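Carbohydrate binding module E1 (Uncultured bacterium, PDB 5KLE) binds cello-oligosaccharides such as cellopentaose and, as a carbohydrate-binding module, probably brings an attached enzyme to cellulose. Local coordinates at residues E22-Y33 with I83-F94; T39-S50 with I61-A72. All coordinates share one frame; numbering follows the deposited sequence. Where two conformers were deposited one is given.

In the fold
Following the chain from the N terminus, strand 23-25 comes first and turns into strand 30-35; residues 22-33 find their partner, 83-94, near the C terminus, and contact 1 closes the long loop between them. Contact 2 lies wholly within that loop, where 39-50 meets 61-72 across a gap of only ten residues. The two contacts nest and do not cross. They meet in the four-stranded antiparallel sheet, where 90-96 lies between 23-25 and 40-44, and 67-71 forms the far edge. Each contact also reaches the other, five-stranded sheet, so together they tie both layers of this all-beta module and shape the face that carries the glucose chain.

Contact 1 of 2, residues E22-Y33 with I83-F94; sequences EFSAVAGDCIKY and IVSASRSFNVKF. With BGC (beta-D-glucopyranose), chain B; BGC (beta-D-glucopyranose), chain C.
Phe-23 and Val-92 exchange two backbone hydrogen bonds, Phe-23 N to Val-92 O at 2.9 Å and Val-92 N to Phe-23 O. Ala-25 and Phe-90 repeat the pattern. The type II turn 26-29 is tied to strand 77-86: Gly-28 N donates to Ile-83 O, and Ile-83 N to Asp-29 O. Inside the turn, Asp-29 OD2 accepts a hydrogen bond from Val-26 N, above its carboxylate plane; Lys-15 makes a salt bridge to the same oxygen, and Asn-14 serves OD1.

On the sugar-binding surface, Glu-22 OE1 accepts a hydrogen bond from O6 of the chain B glucose at 2.8 Å, and two waters join its carboxylate to Asn-91, OE1 to Asn-91 O and OE2 to ND2. The extended Lys-93 lays CD against Glu-22 CG and carries NZ to O3 (2.9 Å) and O2 (3.0 Å) of the chain C glucose. Another water links Ser-24 OG to Ser-89 OG.

Phe-23, Ala-25 and Val-92 line the other face, where Phe-23, Phe-94 and Tyr-33 cluster. With CG between its backbone N and carbonyl carbon (chi1 65°), Phe-23 lies beside Val-92, whose CG1 sits over the ring face. The edge of Phe-23 meets the face of Phe-94 in a T-shaped pair, planes at 85°. Phe-94 puts CB over the centre of the Tyr-33 ring; Tyr-33 OH is hydrogen-bonded to Asn-96 OD1. Ile-83 CD1 presses on Ala-25 CB, at 3.4 Å.

This is a beta-sandwich: strand 23-25 edges the four-stranded sheet beside 90-96, 30-35 pairs with 77-86 in the facing sheet, and Ile-42 of strand 40-44 packs on Val-92 and Phe-94 in the apolar core between them.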
loop_
_atom_site.group_PDB
_atom_site.type_symbol
_atom_site.label_atom_id
_atom_site.label_comp_id
_atom_site.label_asym_id
_atom_site.label_seq_id
_atom_site.Cartn_x
_atom_site.Cartn_y
_atom_site.Cartn_z
ATOM N N GLU A 22 -6.955 -8.943 3.811
ATOM C CA GLU A 22 -7.597 -7.677 3.466
ATOM C C GLU A 22 -7.864 -6.823 4.706
ATOM O O GLU A 22 -8.129 -7.330 5.813
ATOM C CB GLU A 22 -8.919 -7.909 2.732
ATOM C CG GLU A 22 -8.779 -8.327 1.282
ATOM C CD GLU A 22 -10.056 -8.078 0.481
ATOM O OE1 GLU A 22 -9.948 -7.861 -0.734
ATOM O OE2 GLU A 22 -11.160 -8.082 1.074
ATOM N N PHE A 23 -7.818 -5.507 4.510
ATOM C CA PHE A 23 -8.125 -4.565 5.578
ATOM C C PHE A 23 -8.742 -3.317 4.951
ATOM O O PHE A 23 -8.586 -3.062 3.759
ATOM C CB PHE A 23 -6.888 -4.268 6.439
ATOM C CG PHE A 23 -5.783 -3.567 5.696
ATOM C CD1 PHE A 23 -4.857 -4.267 4.929
ATOM C CD2 PHE A 23 -5.701 -2.175 5.739
ATOM C CE1 PHE A 23 -3.828 -3.577 4.252
ATOM C CE2 PHE A 23 -4.704 -1.489 5.073
ATOM C CZ PHE A 23 -3.776 -2.176 4.320
ATOM N N SER A 24 -9.473 -2.562 5.755
ATOM C CA SER A 24 -10.104 -1.335 5.282
ATOM C C SER A 24 -9.095 -0.204 5.267
ATOM O O SER A 24 -8.393 0.017 6.266
ATOM C CB SER A 24 -11.240 -0.949 6.230
ATOM O OG SER A 24 -11.941 0.171 5.721
ATOM N N ALA A 25 -9.009 0.503 4.133
ATOM C CA ALA A 25 -7.983 1.518 3.906
ATOM C C ALA A 25 -8.621 2.813 3.441
ATOM O O ALA A 25 -9.692 2.800 2.806
ATOM C CB ALA A 25 -7.013 1.039 2.835
ATOM N N VAL A 26 -7.952 3.938 3.737
ATOM C CA VAL A 26 -8.434 5.248 3.310
ATOM C C VAL A 26 -7.264 6.122 2.885
ATOM O O VAL A 26 -6.123 5.940 3.333
ATOM C CB VAL A 26 -9.240 6.051 4.372
ATOM C CG1 VAL A 26 -10.607 5.445 4.662
ATOM C CG2 VAL A 26 -8.477 6.139 5.589
ATOM N N ALA A 27 -7.558 7.084 2.012
ATOM C CA ALA A 27 -6.555 8.077 1.628
ATOM C C ALA A 27 -5.926 8.719 2.862
ATOM O O ALA A 27 -6.638 9.150 3.794
ATOM C CB ALA A 27 -7.203 9.151 0.752
ATOM N N GLY A 28 -4.584 8.843 2.839
ATOM C CA GLY A 28 -3.820 9.384 3.955
ATOM C C GLY A 28 -3.218 8.333 4.867
ATOM O O GLY A 28 -2.303 8.660 5.643
ATOM N N ASP A 29 -3.703 7.094 4.804
ATOM C CA ASP A 29 -3.129 6.048 5.649
ATOM C C ASP A 29 -1.664 5.813 5.285
ATOM O O ASP A 29 -1.235 6.077 4.161
ATOM C CB ASP A 29 -3.887 4.720 5.443
ATOM C CG ASP A 29 -5.203 4.624 6.221
ATOM O OD1 ASP A 29 -5.449 5.408 7.172
ATOM O OD2 ASP A 29 -5.989 3.715 5.860
ATOM N N CYS A 30 -0.891 5.321 6.264
ATOM C CA CYS A 30 0.522 4.976 6.122
ATOM C C CYS A 30 0.685 3.555 6.652
ATOM O O CYS A 30 0.590 3.335 7.871
ATOM C CB CYS A 30 1.364 5.960 6.935
ATOM S SG CYS A 30 3.141 5.521 6.927
ATOM N N ILE A 31 0.873 2.594 5.738
ATOM C CA ILE A 31 0.781 1.167 6.043
ATOM C C ILE A 31 2.195 0.594 6.128
ATOM O O ILE A 31 2.985 0.732 5.175
ATOM C CB ILE A 31 0.027 0.419 4.926
ATOM C CG1 ILE A 31 -1.257 1.144 4.520
ATOM C CG2 ILE A 31 -0.217 -1.076 5.345
ATOM C CD1 ILE A 31 -2.177 1.253 5.593
ATOM N N LYS A 32 2.500 -0.139 7.203
ATOM C CA LYS A 32 3.729 -0.920 7.282
ATOM C C LYS A 32 3.450 -2.303 6.696
ATOM O O LYS A 32 2.446 -2.936 7.044
ATOM C CB LYS A 32 4.155 -1.088 8.740
ATOM C CG LYS A 32 5.451 -1.889 8.925
ATOM C CD LYS A 32 5.771 -2.127 10.409
ATOM C CE LYS A 32 7.058 -2.906 10.581
ATOM N NZ LYS A 32 7.439 -2.885 12.042
ATOM N N TYR A 33 4.349 -2.780 5.832
ATOM C CA TYR A 33 4.242 -4.142 5.303
ATOM C C TYR A 33 5.642 -4.712 5.154
ATOM O O TYR A 33 6.478 -4.113 4.461
ATOM C CB TYR A 33 3.551 -4.156 3.928
ATOM C CG TYR A 33 3.422 -5.544 3.343
ATOM C CD1 TYR A 33 2.640 -6.505 3.974
ATOM C CD2 TYR A 33 4.111 -5.921 2.176
ATOM C CE1 TYR A 33 2.545 -7.797 3.465
ATOM C CE2 TYR A 33 4.007 -7.233 1.641
ATOM C CZ TYR A 33 3.230 -8.165 2.309
ATOM O OH TYR A 33 3.071 -9.458 1.838
ATOM N N ILE A 83 -1.098 5.795 1.228
ATOM C CA ILE A 83 -2.255 5.854 0.328
ATOM C C ILE A 83 -2.458 7.322 -0.054
ATOM O O ILE A 83 -2.896 8.146 0.752
ATOM C CB ILE A 83 -3.510 5.221 0.935
ATOM C CG1 ILE A 83 -3.175 3.804 1.410
ATOM C CG2 ILE A 83 -4.628 5.167 -0.128
ATOM C CD1 ILE A 83 -4.361 2.999 1.885
ATOM N N VAL A 84 -2.102 7.650 -1.288
ATOM C CA VAL A 84 -2.074 9.036 -1.733
ATOM C C VAL A 84 -3.471 9.528 -2.041
ATOM O O VAL A 84 -3.822 10.677 -1.731
ATOM C CB VAL A 84 -1.135 9.160 -2.949
ATOM C CG1 VAL A 84 -1.237 10.576 -3.522
ATOM C CG2 VAL A 84 0.312 8.873 -2.515
ATOM N N SER A 85 -4.292 8.689 -2.675
ATOM C CA SER A 85 -5.616 9.127 -3.093
ATOM C C SER A 85 -6.530 7.913 -3.116
ATOM O O SER A 85 -6.091 6.788 -3.389
ATOM C CB SER A 85 -5.577 9.799 -4.472
ATOM O OG SER A 85 -5.153 8.895 -5.476
ATOM N N ALA A 86 -7.819 8.166 -2.842
ATOM C CA ALA A 86 -8.924 7.205 -2.935
ATOM C C ALA A 86 -10.188 7.959 -2.537
ATOM O O ALA A 86 -10.174 8.672 -1.525
ATOM C CB ALA A 86 -8.718 6.014 -1.967
ATOM N N SER A 87 -11.288 7.794 -3.287
ATOM C CA SER A 87 -12.482 8.599 -3.024
ATOM C C SER A 87 -13.243 8.200 -1.764
ATOM O O SER A 87 -14.009 9.035 -1.248
ATOM C CB SER A 87 -13.466 8.568 -4.195
ATOM O OG SER A 87 -14.111 7.298 -4.255
ATOM N N ARG A 88 -13.061 6.979 -1.261
ATOM C CA ARG A 88 -13.826 6.431 -0.139
ATOM C C ARG A 88 -13.070 5.220 0.396
ATOM O O ARG A 88 -12.158 4.706 -0.257
ATOM C CB ARG A 88 -15.247 6.030 -0.557
ATOM C CG ARG A 88 -15.339 4.896 -1.635
ATOM C CD ARG A 88 -16.796 4.630 -2.133
ATOM N NE ARG A 88 -17.334 5.850 -2.785
ATOM C CZ ARG A 88 -17.722 5.957 -4.048
ATOM N NH1 ARG A 88 -17.784 4.889 -4.873
ATOM N NH2 ARG A 88 -18.073 7.167 -4.460
ATOM N N SER A 89 -13.418 4.788 1.604
ATOM C CA SER A 89 -12.720 3.626 2.153
ATOM C C SER A 89 -12.948 2.390 1.283
ATOM O O SER A 89 -14.000 2.212 0.646
ATOM C CB SER A 89 -13.149 3.351 3.602
ATOM O OG SER A 89 -14.525 2.922 3.675
ATOM N N PHE A 90 -11.942 1.523 1.252
ATOM C CA PHE A 90 -11.996 0.362 0.371
ATOM C C PHE A 90 -11.223 -0.771 1.027
ATOM O O PHE A 90 -10.434 -0.545 1.950
ATOM C CB PHE A 90 -11.436 0.699 -1.040
ATOM C CG PHE A 90 -9.970 1.135 -1.040
ATOM C CD1 PHE A 90 -9.572 2.416 -0.620
ATOM C CD2 PHE A 90 -9.007 0.287 -1.503
ATOM C CE1 PHE A 90 -8.200 2.789 -0.643
ATOM C CE2 PHE A 90 -7.658 0.651 -1.533
ATOM C CZ PHE A 90 -7.242 1.891 -1.091
ATOM N N ASN A 91 -11.455 -2.015 0.584
ATOM C CA ASN A 91 -10.724 -3.152 1.160
ATOM C C ASN A 91 -9.556 -3.507 0.245
ATOM O O ASN A 91 -9.748 -3.754 -0.953
ATOM C CB ASN A 91 -11.622 -4.379 1.316
ATOM C CG ASN A 91 -12.648 -4.214 2.401
ATOM O OD1 ASN A 91 -12.443 -3.478 3.378
ATOM N ND2 ASN A 91 -13.742 -4.961 2.280
ATOM N N VAL A 92 -8.355 -3.584 0.821
ATOM C CA VAL A 92 -7.136 -3.806 0.047
ATOM C C VAL A 92 -6.331 -4.900 0.724
ATOM O O VAL A 92 -6.436 -5.093 1.939
ATOM C CB VAL A 92 -6.321 -2.497 -0.068
ATOM C CG1 VAL A 92 -5.730 -2.114 1.281
ATOM C CG2 VAL A 92 -5.234 -2.627 -1.135
ATOM N N LYS A 93 -5.530 -5.643 -0.066
ATOM C CA LYS A 93 -4.521 -6.531 0.522
ATOM C C LYS A 93 -3.175 -6.364 -0.156
ATOM O O LYS A 93 -3.095 -6.014 -1.333
ATOM C CB LYS A 93 -4.920 -8.005 0.570
ATOM C CG LYS A 93 -5.386 -8.574 -0.749
ATOM C CD LYS A 93 -5.790 -10.024 -0.483
ATOM C CE LYS A 93 -6.525 -10.653 -1.608
ATOM N NZ LYS A 93 -6.899 -12.076 -1.232
ATOM N N PHE A 94 -2.120 -6.563 0.636
ATOM C CA PHE A 94 -0.747 -6.586 0.150
ATOM C C PHE A 94 -0.240 -8.025 0.206
ATOM O O PHE A 94 -0.562 -8.767 1.139
ATOM C CB PHE A 94 0.174 -5.716 1.023
ATOM C CG PHE A 94 -0.187 -4.241 1.054
ATOM C CD1 PHE A 94 -1.096 -3.675 0.155
ATOM C CD2 PHE A 94 0.398 -3.421 2.006
ATOM C CE1 PHE A 94 -1.425 -2.289 0.213
ATOM C CE2 PHE A 94 0.096 -2.049 2.064
ATOM C CZ PHE A 94 -0.820 -1.483 1.163
HETATM C C2 BGC B . -13.306 -11.566 -5.334
HETATM C C3 BGC B . -14.204 -10.410 -4.801
HETATM C C4 BGC B . -13.969 -10.200 -3.361
HETATM C C5 BGC B . -12.474 -10.082 -3.001
HETATM C C6 BGC B . -12.408 -9.975 -1.504
HETATM C C1 BGC B . -11.887 -11.311 -4.895
HETATM O O2 BGC B . -13.265 -11.803 -6.706
HETATM O O3 BGC B . -15.527 -10.858 -4.778
HETATM O O4 BGC B . -14.690 -9.113 -2.830
HETATM O O5 BGC B . -11.848 -11.225 -3.513
HETATM O O6 BGC B . -11.101 -10.371 -1.069
HETATM C C2 BGC C . -7.550 -12.846 -4.893
HETATM C C3 BGC C . -8.963 -12.845 -4.390
HETATM C C4 BGC C . -9.894 -12.273 -5.456
HETATM C C5 BGC C . -9.737 -13.016 -6.715
HETATM C C6 BGC C . -10.432 -12.341 -7.870
HETATM C C1 BGC C . -7.482 -13.587 -6.226
HETATM O O2 BGC C . -6.705 -13.446 -3.924
HETATM O O3 BGC C . -9.012 -12.073 -3.204
HETATM O O4 BGC C . -11.181 -12.435 -5.092
HETATM O O5 BGC C . -8.394 -13.079 -7.112
HETATM O O6 BGC C . -9.945 -12.879 -9.051
HETATM O O HOH W 1 -11.104 -5.899 -1.994
HETATM O O HOH W 2 -13.860 -7.359 0.810
HETATM O O HOH W 3 -14.533 0.302 4.595
HETATM O O HOH W 4 -10.342 7.403 1.181
#

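Contact 2 of 2, residues T39-S50 with I61-A72; sequences TLQIGSWTGVAS and ITNTGNGWTTVA. With BGC (beta-D-glucopyranose), chain C; BGC (beta-D-glucopyranose), chain D; BGC (beta-D-glucopyranose), chain B.
Trp-45 and Trp-68 form part of the aromatic sugar-binding surface, with Trp-97 beside Trp-68. The six-membered edge of Trp-45 points into the face of Trp-68, planes at 82°, with CH2 3.5 Å from Trp-68 CE2. One face of Trp-45 carries the chain B and chain C glucoses, Trp-45 CG lying 3.8 Å from C1 of the chain B sugar; Gly-67 backs the other. Trp-68 uses its indole edge instead, NE1 donating almost straight (176°) to O4 of the chain D glucose. Were Trp-45 an alanine, the chain B and chain C glucoses would probably lose the surface they stack on, and Trp-68 the indole edge that meets its face.

Among the polar bonds, Ile-42 and Thr-69 exchange backbone pairs in one ladder, Ser-50 and Asn-63 in a separate one. Thr-70 OG1 donates in the carbonyl plane, on a lone pair, to Gln-41 OE1 at 2.8 Å. Asn-63, with CG anti to N (chi1 -180°), turns its amide to the backbone of Gly-65 and Gly-67: ND2 grips Gly-67 O (3.0 Å) and Thr-69 OG1, while OD1 takes a bond from Gly-65 N in an Asx turn. Ser-44 N reaches Gly-67 O from the opposite face of its plane. Asn-66 and Gly-67 both face Ser-44, a classic beta bulge.

On the face of Leu-40, Ile-42 and Val-71, Leu-40 CD2 meets Val-71 CB, and Ile-42 CD1 touches Val-71 CG2 and Ile-61 CG2.

Strand 40-44 runs between 67-71 and 90-96; Ile-42 and Ile-61 meet Tyr-52 of 50-54, beside 61-63 in the second sheet.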
loop_
_atom_site.group_PDB
_atom_site.type_symbol
_atom_site.label_atom_id
_atom_site.label_comp_id
_atom_site.label_asym_id
_atom_site.label_seq_id
_atom_site.Cartn_x
_atom_site.Cartn_y
_atom_site.Cartn_z
ATOM N N THR A 39 8.134 -10.303 -5.370
ATOM C CA THR A 39 7.654 -9.053 -5.950
ATOM C C THR A 39 6.365 -8.627 -5.257
ATOM O O THR A 39 5.426 -9.428 -5.133
ATOM C CB THR A 39 7.410 -9.188 -7.452
ATOM O OG1 THR A 39 8.640 -9.571 -8.091
ATOM C CG2 THR A 39 6.925 -7.877 -8.041
ATOM N N LEU A 40 6.328 -7.369 -4.814
ATOM C CA LEU A 40 5.150 -6.830 -4.114
ATOM C C LEU A 40 3.927 -6.780 -5.035
ATOM O O LEU A 40 4.034 -6.447 -6.220
ATOM C CB LEU A 40 5.462 -5.412 -3.608
ATOM C CG LEU A 40 4.322 -4.651 -2.933
ATOM C CD1 LEU A 40 4.080 -5.277 -1.548
ATOM C CD2 LEU A 40 4.657 -3.154 -2.776
ATOM N N GLN A 41 2.755 -7.093 -4.476
ATOM C CA GLN A 41 1.467 -7.044 -5.172
ATOM C C GLN A 41 0.470 -6.304 -4.269
ATOM O O GLN A 41 0.439 -6.543 -3.050
ATOM C CB GLN A 41 0.951 -8.484 -5.403
ATOM C CG GLN A 41 2.009 -9.480 -5.883
ATOM C CD GLN A 41 2.420 -9.315 -7.341
ATOM O OE1 GLN A 41 1.629 -8.835 -8.172
ATOM N NE2 GLN A 41 3.624 -9.775 -7.675
ATOM N N ILE A 42 -0.330 -5.392 -4.855
ATOM C CA ILE A 42 -1.379 -4.631 -4.150
ATOM C C ILE A 42 -2.692 -4.934 -4.859
ATOM O O ILE A 42 -2.789 -4.721 -6.077
ATOM C CB ILE A 42 -1.114 -3.116 -4.140
ATOM C CG1 ILE A 42 0.230 -2.831 -3.461
ATOM C CG2 ILE A 42 -2.323 -2.403 -3.479
ATOM C CD1 ILE A 42 0.667 -1.360 -3.561
ATOM N N GLY A 43 -3.683 -5.447 -4.120
ATOM C CA GLY A 43 -4.945 -5.888 -4.723
ATOM C C GLY A 43 -6.192 -5.357 -4.045
ATOM O O GLY A 43 -6.271 -5.298 -2.814
ATOM N N SER A 44 -7.199 -4.997 -4.862
ATOM C CA SER A 44 -8.490 -4.611 -4.307
ATOM C C SER A 44 -9.570 -4.921 -5.323
ATOM O O SER A 44 -9.337 -4.827 -6.536
ATOM C CB SER A 44 -8.526 -3.116 -3.978
ATOM O OG SER A 44 -9.784 -2.737 -3.422
ATOM N N TRP A 45 -10.771 -5.213 -4.816
ATOM C CA TRP A 45 -11.919 -5.599 -5.637
ATOM C C TRP A 45 -13.135 -4.726 -5.318
ATOM O O TRP A 45 -14.264 -5.026 -5.770
ATOM C CB TRP A 45 -12.218 -7.113 -5.548
ATOM C CG TRP A 45 -11.099 -7.850 -6.201
ATOM C CD1 TRP A 45 -11.073 -8.307 -7.478
ATOM C CD2 TRP A 45 -9.821 -8.170 -5.624
ATOM N NE1 TRP A 45 -9.848 -8.883 -7.747
ATOM C CE2 TRP A 45 -9.060 -8.801 -6.624
ATOM C CE3 TRP A 45 -9.246 -7.963 -4.366
ATOM C CZ2 TRP A 45 -7.751 -9.249 -6.400
ATOM C CZ3 TRP A 45 -7.936 -8.402 -4.144
ATOM C CH2 TRP A 45 -7.200 -9.009 -5.163
ATOM N N THR A 46 -12.958 -3.664 -4.528
ATOM C CA THR A 46 -14.090 -2.808 -4.154
ATOM C C THR A 46 -14.555 -1.915 -5.317
ATOM O O THR A 46 -15.665 -1.371 -5.263
ATOM C CB THR A 46 -13.697 -1.904 -2.953
ATOM O OG1 THR A 46 -13.023 -2.699 -1.950
ATOM C CG2 THR A 46 -14.949 -1.233 -2.290
ATOM N N GLY A 47 -13.713 -1.705 -6.334
ATOM C CA GLY A 47 -14.061 -0.840 -7.453
ATOM C C GLY A 47 -13.650 0.606 -7.298
ATOM O O GLY A 47 -13.984 1.439 -8.160
ATOM N N VAL A 48 -12.917 0.928 -6.237
ATOM C CA VAL A 48 -12.510 2.290 -5.916
ATOM C C VAL A 48 -11.065 2.464 -6.356
ATOM O O VAL A 48 -10.193 1.731 -5.909
ATOM C CB VAL A 48 -12.667 2.504 -4.405
ATOM C CG1 VAL A 48 -12.103 3.854 -3.993
ATOM C CG2 VAL A 48 -14.129 2.419 -4.008
ATOM N N ALA A 49 -10.796 3.410 -7.251
ATOM C CA ALA A 49 -9.420 3.627 -7.680
ATOM C C ALA A 49 -8.569 4.184 -6.545
ATOM O O ALA A 49 -9.033 5.004 -5.743
ATOM C CB ALA A 49 -9.405 4.634 -8.825
ATOM N N SER A 50 -7.308 3.748 -6.483
ATOM C CA SER A 50 -6.390 4.216 -5.447
ATOM C C SER A 50 -4.979 4.424 -5.994
ATOM O O SER A 50 -4.622 3.911 -7.056
ATOM C CB SER A 50 -6.372 3.232 -4.248
ATOM O OG SER A 50 -5.958 1.935 -4.655
ATOM N N ILE A 61 2.234 4.549 -7.784
ATOM C CA ILE A 61 1.594 3.266 -8.058
ATOM C C ILE A 61 0.088 3.468 -8.121
ATOM O O ILE A 61 -0.473 4.159 -7.278
ATOM C CB ILE A 61 1.935 2.296 -6.904
ATOM C CG1 ILE A 61 3.452 2.114 -6.726
ATOM C CG2 ILE A 61 1.213 0.948 -7.058
ATOM C CD1 ILE A 61 3.807 1.764 -5.295
ATOM N N THR A 62 -0.592 2.825 -9.069
ATOM C CA THR A 62 -2.045 2.942 -9.163
ATOM C C THR A 62 -2.702 1.570 -9.142
ATOM O O THR A 62 -2.131 0.572 -9.603
ATOM C CB THR A 62 -2.497 3.694 -10.437
ATOM O OG1 THR A 62 -2.010 3.018 -11.623
ATOM C CG2 THR A 62 -1.965 5.111 -10.416
ATOM N N ASN A 63 -3.949 1.532 -8.651
ATOM C CA ASN A 63 -4.770 0.329 -8.707
ATOM C C ASN A 63 -6.202 0.721 -9.055
ATOM O O ASN A 63 -6.736 1.712 -8.524
ATOM C CB ASN A 63 -4.720 -0.384 -7.342
ATOM C CG ASN A 63 -5.557 -1.671 -7.318
ATOM O OD1 ASN A 63 -6.768 -1.666 -7.040
ATOM N ND2 ASN A 63 -4.908 -2.801 -7.634
ATOM N N THR A 64 -6.827 -0.033 -9.966
ATOM C CA THR A 64 -8.179 0.279 -10.451
ATOM C C THR A 64 -9.305 -0.111 -9.499
ATOM O O THR A 64 -10.441 0.336 -9.717
ATOM C CB THR A 64 -8.463 -0.488 -11.747
ATOM O OG1 THR A 64 -8.325 -1.909 -11.500
ATOM C CG2 THR A 64 -7.487 -0.075 -12.826
ATOM N N GLY A 65 -9.041 -0.920 -8.463
ATOM C CA GLY A 65 -10.100 -1.489 -7.661
ATOM C C GLY A 65 -10.698 -2.763 -8.206
ATOM O O GLY A 65 -11.732 -3.202 -7.702
ATOM N N ASN A 66 -10.078 -3.387 -9.228
ATOM C CA ASN A 66 -10.652 -4.593 -9.840
ATOM C C ASN A 66 -9.590 -5.671 -10.065
ATOM O O ASN A 66 -9.714 -6.479 -11.000
ATOM C CB ASN A 66 -11.358 -4.257 -11.163
ATOM C CG ASN A 66 -12.457 -3.202 -10.989
ATOM O OD1 ASN A 66 -12.345 -2.077 -11.491
ATOM N ND2 ASN A 66 -13.490 -3.553 -10.243
ATOM N N GLY A 67 -8.548 -5.712 -9.236
ATOM C CA GLY A 67 -7.530 -6.743 -9.387
ATOM C C GLY A 67 -6.220 -6.319 -8.727
ATOM O O GLY A 67 -6.212 -5.450 -7.856
ATOM N N TRP A 68 -5.122 -6.912 -9.193
ATOM C CA TRP A 68 -3.806 -6.715 -8.588
ATOM C C TRP A 68 -2.943 -5.765 -9.406
ATOM O O TRP A 68 -2.906 -5.835 -10.644
ATOM C CB TRP A 68 -3.047 -8.045 -8.587
ATOM C CG TRP A 68 -3.582 -9.110 -7.655
ATOM C CD1 TRP A 68 -4.369 -10.177 -7.998
ATOM C CD2 TRP A 68 -3.329 -9.227 -6.251
ATOM N NE1 TRP A 68 -4.624 -10.950 -6.889
ATOM C CE2 TRP A 68 -3.995 -10.393 -5.804
ATOM C CE3 TRP A 68 -2.599 -8.468 -5.337
ATOM C CZ2 TRP A 68 -3.954 -10.817 -4.471
ATOM C CZ3 TRP A 68 -2.543 -8.891 -3.992
ATOM C CH2 TRP A 68 -3.222 -10.055 -3.580
ATOM N N THR A 69 -2.174 -4.943 -8.701
ATOM C CA THR A 69 -1.079 -4.172 -9.279
ATOM C C THR A 69 0.227 -4.811 -8.838
ATOM O O THR A 69 0.478 -4.942 -7.634
ATOM C CB THR A 69 -1.145 -2.734 -8.765
ATOM O OG1 THR A 69 -2.380 -2.146 -9.189
ATOM C CG2 THR A 69 0.003 -1.934 -9.347
ATOM N N THR A 70 1.073 -5.172 -9.803
ATOM C CA THR A 70 2.421 -5.645 -9.507
ATOM C C THR A 70 3.350 -4.440 -9.376
ATOM O O THR A 70 3.316 -3.531 -10.223
ATOM C CB THR A 70 2.894 -6.579 -10.625
ATOM O OG1 THR A 70 2.017 -7.702 -10.675
ATOM C CG2 THR A 70 4.305 -7.055 -10.390
ATOM N N VAL A 71 4.146 -4.398 -8.299
ATOM C CA VAL A 71 5.070 -3.280 -8.067
ATOM C C VAL A 71 6.499 -3.812 -8.157
ATOM O O VAL A 71 7.058 -4.330 -7.173
ATOM C CB VAL A 71 4.811 -2.605 -6.714
ATOM C CG1 VAL A 71 5.745 -1.394 -6.533
ATOM C CG2 VAL A 71 3.341 -2.171 -6.591
ATOM N N ALA A 72 7.119 -3.689 -9.330
ATOM C CA ALA A 72 8.513 -4.075 -9.467
ATOM C C ALA A 72 9.411 -3.112 -8.689
ATOM O O ALA A 72 9.054 -1.955 -8.426
ATOM C CB ALA A 72 8.929 -4.098 -10.947
HETATM C C2 BGC C . -7.550 -12.846 -4.893
HETATM C C3 BGC C . -8.963 -12.845 -4.390
HETATM C C4 BGC C . -9.894 -12.273 -5.456
HETATM C C5 BGC C . -9.737 -13.016 -6.715
HETATM C C6 BGC C . -10.432 -12.341 -7.870
HETATM C C1 BGC C . -7.482 -13.587 -6.226
HETATM O O2 BGC C . -6.705 -13.446 -3.924
HETATM O O3 BGC C . -9.012 -12.073 -3.204
HETATM O O4 BGC C . -11.181 -12.435 -5.092
HETATM O O5 BGC C . -8.394 -13.079 -7.112
HETATM O O6 BGC C . -9.945 -12.879 -9.051
HETATM C C2 BGC D . -3.576 -15.223 -8.647
HETATM C C3 BGC D . -4.704 -14.209 -8.359
HETATM C C4 BGC D . -5.333 -14.437 -6.989
HETATM C C5 BGC D . -4.245 -14.593 -5.954
HETATM C C6 BGC D . -4.658 -15.092 -4.565
HETATM C C1 BGC D . -2.609 -15.262 -7.499
HETATM O O2 BGC D . -2.821 -14.820 -9.749
HETATM O O3 BGC D . -5.682 -14.319 -9.364
HETATM O O4 BGC D . -6.192 -13.356 -6.716
HETATM O O5 BGC D . -3.297 -15.522 -6.356
HETATM O O6 BGC D . -3.598 -15.292 -3.732
HETATM C C2 BGC B . -13.306 -11.566 -5.334
HETATM C C3 BGC B . -14.204 -10.410 -4.801
HETATM C C4 BGC B . -13.969 -10.200 -3.361
HETATM C C5 BGC B . -12.474 -10.082 -3.001
HETATM C C6 BGC B . -12.408 -9.975 -1.504
HETATM C C1 BGC B . -11.887 -11.311 -4.895
HETATM O O2 BGC B . -13.265 -11.803 -6.706
HETATM O O3 BGC B . -15.527 -10.858 -4.778
HETATM O O4 BGC B . -14.690 -9.113 -2.830
HETATM O O5 BGC B . -11.848 -11.225 -3.513
HETATM O O6 BGC B . -11.101 -10.371 -1.069
HETATM O O HOH W 5 8.756 -5.783 -5.597
HETATM O O HOH W 6 -9.987 -9.366 -11.121
HETATM O O HOH W 7 -12.325 2.310 -10.593
HETATM O O HOH W 8 -7.873 0.267 -5.402
#